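Local coordinates for protein cysteine protease-like VirA (Shigella flexneri, PDB 3EB8) that is a secreted virulence effector of the EspG/VirA family, required for bacterial entry into epithelial cells and for spreading within and between them, at residues I165-L177 / L192-F205. Numbering follows the deposited sequence.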
loop_
_atom_site.group_PDB
_atom_site.type_symbol
_atom_site.label_atom_id
_atom_site.label_comp_id
_atom_site.label_asym_id
_atom_site.label_seq_id
_atom_site.Cartn_x
_atom_site.Cartn_y
_atom_site.Cartn_z
ATOM N N ILE A 165 -4.551 3.620 -13.652
ATOM C CA ILE A 165 -5.693 3.076 -14.348
ATOM C C ILE A 165 -6.915 3.919 -13.993
ATOM O O ILE A 165 -7.324 4.003 -12.833
ATOM C CB ILE A 165 -5.944 1.611 -13.966
ATOM C CG1 ILE A 165 -4.704 0.772 -14.259
ATOM C CG2 ILE A 165 -7.167 1.067 -14.702
ATOM C CD1 ILE A 165 -4.898 -0.708 -14.066
ATOM N N PRO A 166 -7.501 4.561 -14.997
ATOM C CA PRO A 166 -8.631 5.446 -14.723
ATOM C C PRO A 166 -9.732 4.689 -13.988
ATOM O O PRO A 166 -10.067 3.569 -14.375
ATOM C CB PRO A 166 -9.101 5.849 -16.123
ATOM C CG PRO A 166 -7.890 5.681 -16.986
ATOM C CD PRO A 166 -7.116 4.542 -16.417
ATOM N N LEU A 167 -10.290 5.306 -12.949
ATOM C CA LEU A 167 -11.313 4.686 -12.114
ATOM C C LEU A 167 -12.568 4.285 -12.877
ATOM O O LEU A 167 -13.179 3.255 -12.585
ATOM C CB LEU A 167 -11.669 5.597 -10.933
ATOM C CG LEU A 167 -10.686 5.525 -9.758
ATOM C CD1 LEU A 167 -10.862 6.708 -8.802
ATOM C CD2 LEU A 167 -10.811 4.199 -9.008
ATOM N N LYS A 168 -12.960 5.097 -13.848
ATOM C CA LYS A 168 -14.132 4.784 -14.654
ATOM C C LYS A 168 -13.911 3.461 -15.407
ATOM O O LYS A 168 -14.844 2.676 -15.609
ATOM C CB LYS A 168 -14.439 5.940 -15.618
ATOM C CG LYS A 168 -15.528 5.655 -16.646
ATOM C CD LYS A 168 -16.903 5.529 -15.996
ATOM C CE LYS A 168 -18.018 5.564 -17.040
ATOM N NZ LYS A 168 -17.711 4.693 -18.213
ATOM N N LEU A 169 -12.671 3.227 -15.818
ATOM C CA LEU A 169 -12.302 2.009 -16.519
ATOM C C LEU A 169 -12.341 0.824 -15.573
ATOM O O LEU A 169 -12.718 -0.279 -15.971
ATOM C CB LEU A 169 -10.901 2.134 -17.108
ATOM C CG LEU A 169 -10.311 0.859 -17.695
ATOM C CD1 LEU A 169 -11.273 0.239 -18.704
ATOM C CD2 LEU A 169 -8.968 1.163 -18.341
ATOM N N ILE A 170 -11.946 1.046 -14.321
ATOM C CA ILE A 170 -12.085 -0.002 -13.327
ATOM C C ILE A 170 -13.566 -0.325 -13.114
ATOM O O ILE A 170 -13.952 -1.499 -13.073
ATOM C CB ILE A 170 -11.450 0.366 -11.983
ATOM C CG1 ILE A 170 -9.955 0.702 -12.149
ATOM C CG2 ILE A 170 -11.704 -0.749 -10.967
ATOM C CD1 ILE A 170 -9.070 -0.477 -12.412
ATOM N N ALA A 171 -14.396 0.708 -12.983
ATOM C CA ALA A 171 -15.829 0.494 -12.793
ATOM C C ALA A 171 -16.443 -0.243 -13.986
ATOM O O ALA A 171 -17.278 -1.122 -13.811
ATOM C CB ALA A 171 -16.551 1.817 -12.547
ATOM N N ASP A 172 -16.030 0.110 -15.199
ATOM C CA ASP A 172 -16.543 -0.586 -16.377
ATOM C C ASP A 172 -16.099 -2.057 -16.395
ATOM O O ASP A 172 -16.870 -2.942 -16.757
ATOM C CB ASP A 172 -16.113 0.108 -17.674
ATOM C CG ASP A 172 -16.793 1.444 -17.891
ATOM O OD1 ASP A 172 -17.773 1.740 -17.172
ATOM O OD2 ASP A 172 -16.350 2.195 -18.794
ATOM N N LEU A 173 -14.850 -2.307 -16.015
ATOM C CA LEU A 173 -14.320 -3.667 -15.939
ATOM C C LEU A 173 -15.063 -4.488 -14.890
ATOM O O LEU A 173 -15.535 -5.582 -15.163
ATOM C CB LEU A 173 -12.827 -3.638 -15.598
ATOM C CG LEU A 173 -12.146 -4.979 -15.288
ATOM C CD1 LEU A 173 -12.117 -5.865 -16.512
ATOM C CD2 LEU A 173 -10.726 -4.770 -14.776
ATOM N N ILE A 174 -15.170 -3.943 -13.688
ATOM C CA ILE A 174 -15.742 -4.671 -12.574
ATOM C C ILE A 174 -17.214 -4.964 -12.866
ATOM O O ILE A 174 -17.756 -6.011 -12.493
ATOM C CB ILE A 174 -15.513 -3.894 -11.235
ATOM C CG1 ILE A 174 -14.855 -4.806 -10.209
ATOM C CG2 ILE A 174 -16.797 -3.221 -10.697
ATOM C CD1 ILE A 174 -13.515 -5.322 -10.667
ATOM N N ASN A 175 -17.844 -4.045 -13.583
ATOM C CA ASN A 175 -19.240 -4.196 -13.968
ATOM C C ASN A 175 -19.482 -5.336 -14.963
ATOM O O ASN A 175 -20.462 -6.087 -14.837
ATOM C CB ASN A 175 -19.776 -2.878 -14.543
ATOM C CG ASN A 175 -21.049 -3.069 -15.341
ATOM O OD1 ASN A 175 -21.054 -2.919 -16.568
ATOM N ND2 ASN A 175 -22.131 -3.434 -14.655
ATOM N N GLU A 176 -18.601 -5.450 -15.959
ATOM C CA GLU A 176 -18.736 -6.477 -16.981
ATOM C C GLU A 176 -18.247 -7.829 -16.470
ATOM O O GLU A 176 -18.678 -8.877 -16.955
ATOM C CB GLU A 176 -18.044 -6.065 -18.283
ATOM C CG GLU A 176 -18.611 -4.763 -18.860
ATOM C CD GLU A 176 -18.379 -4.594 -20.352
ATOM O OE1 GLU A 176 -17.508 -5.286 -20.917
ATOM O OE2 GLU A 176 -19.077 -3.758 -20.966
ATOM N N LEU A 177 -17.362 -7.803 -15.479
ATOM C CA LEU A 177 -17.014 -9.010 -14.748
ATOM C C LEU A 177 -18.213 -9.468 -13.924
ATOM O O LEU A 177 -18.175 -10.525 -13.310
ATOM C CB LEU A 177 -15.817 -8.772 -13.831
ATOM C CG LEU A 177 -14.431 -8.720 -14.496
ATOM C CD1 LEU A 177 -13.391 -8.120 -13.560
ATOM C CD2 LEU A 177 -13.983 -10.103 -14.967
ATOM N N LEU A 192 -13.350 -12.010 -19.196
ATOM C CA LEU A 192 -13.887 -11.268 -20.331
ATOM C C LEU A 192 -13.231 -11.667 -21.646
ATOM O O LEU A 192 -12.021 -11.901 -21.701
ATOM C CB LEU A 192 -13.753 -9.753 -20.108
ATOM C CG LEU A 192 -14.865 -9.070 -19.300
ATOM C CD1 LEU A 192 -14.855 -9.570 -17.885
ATOM C CD2 LEU A 192 -14.739 -7.549 -19.308
ATOM N N SER A 193 -14.025 -11.740 -22.709
ATOM C CA SER A 193 -13.461 -11.975 -24.029
ATOM C C SER A 193 -12.563 -10.806 -24.435
ATOM O O SER A 193 -12.646 -9.724 -23.865
ATOM C CB SER A 193 -14.564 -12.149 -25.068
ATOM O OG SER A 193 -15.262 -10.934 -25.273
ATOM N N TYR A 194 -11.710 -11.028 -25.427
ATOM C CA TYR A 194 -10.999 -9.919 -26.031
ATOM C C TYR A 194 -11.983 -8.869 -26.552
ATOM O O TYR A 194 -11.766 -7.666 -26.386
ATOM C CB TYR A 194 -10.091 -10.376 -27.178
ATOM C CG TYR A 194 -9.646 -9.199 -28.007
ATOM C CD1 TYR A 194 -8.538 -8.446 -27.644
ATOM C CD2 TYR A 194 -10.366 -8.810 -29.124
ATOM C CE1 TYR A 194 -8.146 -7.356 -28.385
ATOM C CE2 TYR A 194 -9.984 -7.723 -29.875
ATOM C CZ TYR A 194 -8.873 -6.996 -29.502
ATOM O OH TYR A 194 -8.499 -5.911 -30.260
ATOM N N ASN A 195 -13.048 -9.328 -27.208
ATOM C CA ASN A 195 -14.087 -8.434 -27.689
ATOM C C ASN A 195 -14.634 -7.517 -26.609
ATOM O O ASN A 195 -14.740 -6.308 -26.809
ATOM C CB ASN A 195 -15.234 -9.229 -28.292
ATOM C CG ASN A 195 -14.913 -9.743 -29.657
ATOM O OD1 ASN A 195 -13.844 -9.452 -30.195
ATOM N ND2 ASN A 195 -15.830 -10.517 -30.240
ATOM N N GLN A 196 -14.982 -8.094 -25.465
ATOM C CA GLN A 196 -15.604 -7.334 -24.390
ATOM C C GLN A 196 -14.686 -6.266 -23.814
ATOM O O GLN A 196 -15.062 -5.094 -23.749
ATOM C CB GLN A 196 -16.099 -8.262 -23.283
ATOM C CG GLN A 196 -17.412 -8.971 -23.600
ATOM C CD GLN A 196 -17.470 -10.365 -22.992
ATOM O OE1 GLN A 196 -16.531 -10.804 -22.330
ATOM N NE2 GLN A 196 -18.570 -11.064 -23.217
ATOM N N VAL A 197 -13.487 -6.663 -23.393
ATOM C CA VAL A 197 -12.558 -5.718 -22.786
ATOM C C VAL A 197 -12.192 -4.626 -23.785
ATOM O O VAL A 197 -12.061 -3.462 -23.421
ATOM C CB VAL A 197 -11.270 -6.396 -22.271
ATOM C CG1 VAL A 197 -11.565 -7.782 -21.755
ATOM C CG2 VAL A 197 -10.207 -6.447 -23.347
ATOM N N ASN A 198 -12.043 -5.005 -25.050
ATOM C CA ASN A 198 -11.702 -4.045 -26.078
ATOM C C ASN A 198 -12.723 -2.911 -26.168
ATOM O O ASN A 198 -12.384 -1.785 -26.542
ATOM C CB ASN A 198 -11.557 -4.729 -27.426
ATOM C CG ASN A 198 -11.012 -3.798 -28.475
ATOM O OD1 ASN A 198 -11.713 -3.445 -29.416
ATOM N ND2 ASN A 198 -9.762 -3.364 -28.302
ATOM N N LYS A 199 -13.969 -3.216 -25.817
ATOM C CA LYS A 199 -15.030 -2.217 -25.775
ATOM C C LYS A 199 -14.764 -1.153 -24.704
ATOM O O LYS A 199 -14.615 0.033 -25.005
ATOM C CB LYS A 199 -16.376 -2.906 -25.528
ATOM C CG LYS A 199 -17.436 -2.040 -24.859
ATOM C CD LYS A 199 -18.210 -1.210 -25.867
ATOM C CE LYS A 199 -19.254 -0.375 -25.158
ATOM N NZ LYS A 199 -18.668 0.301 -23.964
ATOM N N ILE A 200 -14.705 -1.593 -23.453
ATOM C CA ILE A 200 -14.385 -0.727 -22.320
ATOM C C ILE A 200 -13.114 0.099 -22.529
ATOM O O ILE A 200 -13.117 1.325 -22.382
ATOM C CB ILE A 200 -14.130 -1.577 -21.077
ATOM C CG1 ILE A 200 -15.280 -2.545 -20.845
ATOM C CG2 ILE A 200 -13.943 -0.698 -19.882
ATOM C CD1 ILE A 200 -15.022 -3.478 -19.681
ATOM N N ILE A 201 -12.023 -0.597 -22.848
ATOM C CA ILE A 201 -10.717 0.022 -22.994
ATOM C C ILE A 201 -10.807 1.183 -23.963
ATOM O O ILE A 201 -10.369 2.294 -23.652
ATOM C CB ILE A 201 -9.650 -1.015 -23.433
ATOM C CG1 ILE A 201 -9.102 -1.720 -22.192
ATOM C CG2 ILE A 201 -8.506 -0.358 -24.203
ATOM C CD1 ILE A 201 -8.541 -3.088 -22.462
ATOM N N ASN A 202 -11.412 0.929 -25.121
ATOM C CA ASN A 202 -11.581 1.970 -26.129
ATOM C C ASN A 202 -12.542 3.082 -25.712
ATOM O O ASN A 202 -12.343 4.237 -26.087
ATOM C CB ASN A 202 -11.950 1.372 -27.485
ATOM C CG ASN A 202 -10.725 1.020 -28.308
ATOM O OD1 ASN A 202 -9.824 1.846 -28.479
ATOM N ND2 ASN A 202 -10.676 -0.207 -28.812
ATOM N N SER A 203 -13.558 2.740 -24.920
ATOM C CA SER A 203 -14.453 3.753 -24.356
ATOM C C SER A 203 -13.695 4.725 -23.452
ATOM O O SER A 203 -14.031 5.900 -23.381
ATOM C CB SER A 203 -15.592 3.104 -23.551
ATOM O OG SER A 203 -16.643 2.636 -24.383
ATOM N N ASN A 204 -12.674 4.223 -22.761
ATOM C CA ASN A 204 -11.980 5.006 -21.731
ATOM C C ASN A 204 -10.640 5.570 -22.154
ATOM O O ASN A 204 -9.982 6.250 -21.369
ATOM C CB ASN A 204 -11.787 4.187 -20.447
ATOM C CG ASN A 204 -13.046 4.106 -19.620
ATOM O OD1 ASN A 204 -13.449 5.087 -18.989
ATOM N ND2 ASN A 204 -13.691 2.941 -19.632
ATOM N N PHE A 205 -10.239 5.272 -23.382
ATOM C CA PHE A 205 -8.998 5.800 -23.939
ATOM C C PHE A 205 -9.222 6.335 -25.359
ATOM O O PHE A 205 -8.939 5.651 -26.342
ATOM C CB PHE A 205 -7.905 4.728 -23.937
ATOM C CG PHE A 205 -7.300 4.469 -22.580
ATOM C CD1 PHE A 205 -7.272 3.185 -22.050
ATOM C CD2 PHE A 205 -6.750 5.496 -21.841
ATOM C CE1 PHE A 205 -6.706 2.933 -20.802
ATOM C CE2 PHE A 205 -6.187 5.253 -20.591
ATOM C CZ PHE A 205 -6.168 3.969 -20.074
#
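Asp172 and Asn204 both carry CG beside the backbone N and opposite the carbonyl carbon (chi1 -70° for Asp172), which brings the carboxylate and the amide together between helices 167-176 and 194-204. Asn204 ND2 donates to Asp172 OD2 at 2.9 Å, with the hydrogen pointing fairly directly at the oxygen. The acceptor lies close to the amide plane, but the donor meets OD2 on its anti side and out of the carboxylate plane; the two planes are 43° apart. The syn lone pair of Asp172 OD2 takes Lys168 NZ in a salt bridge of 2.9 Å. Two donors therefore grip one oxygen, and the lysine charge would probably favour the ionised carboxylate. Asn204 ND2 also reaches back one turn to Ile200 O, at 3.2 Å. This second bond ties the amide to its own helix and helps fix its rotation.

Ile200 is a knob in a hole formed by Leu169, Asp172, Leu173 and Glu176. Ile200 CD1 packs 3.8 Å from Leu173 CA, and the Glu176 carboxylate lies along CG1 and CD1. Toward the start of helix 194-204, Leu192 CD2 rests 3.8 Å from Glu176 CB. Ser193 and Gln196 form a capping box there. At the other end, Leu169 CD2 meets Phe205 CE1 at 3.8 Å, and the Pro166 ring packs by its CD against Phe205 CZ, also at 3.8 Å.

The helices run nearly antiparallel, at 158°, with axes 9.6 Å apart. Segment 192-205 lies within the region assigned to tubulin binding. Leu173 and Leu177 also pack on helix 226-234, and Ile170 and Ile174 on helix 140-149. Ile201 and Phe205 touch helix 210-221, while the Ile165 backbone bonds to Ile158 in strand 157-160.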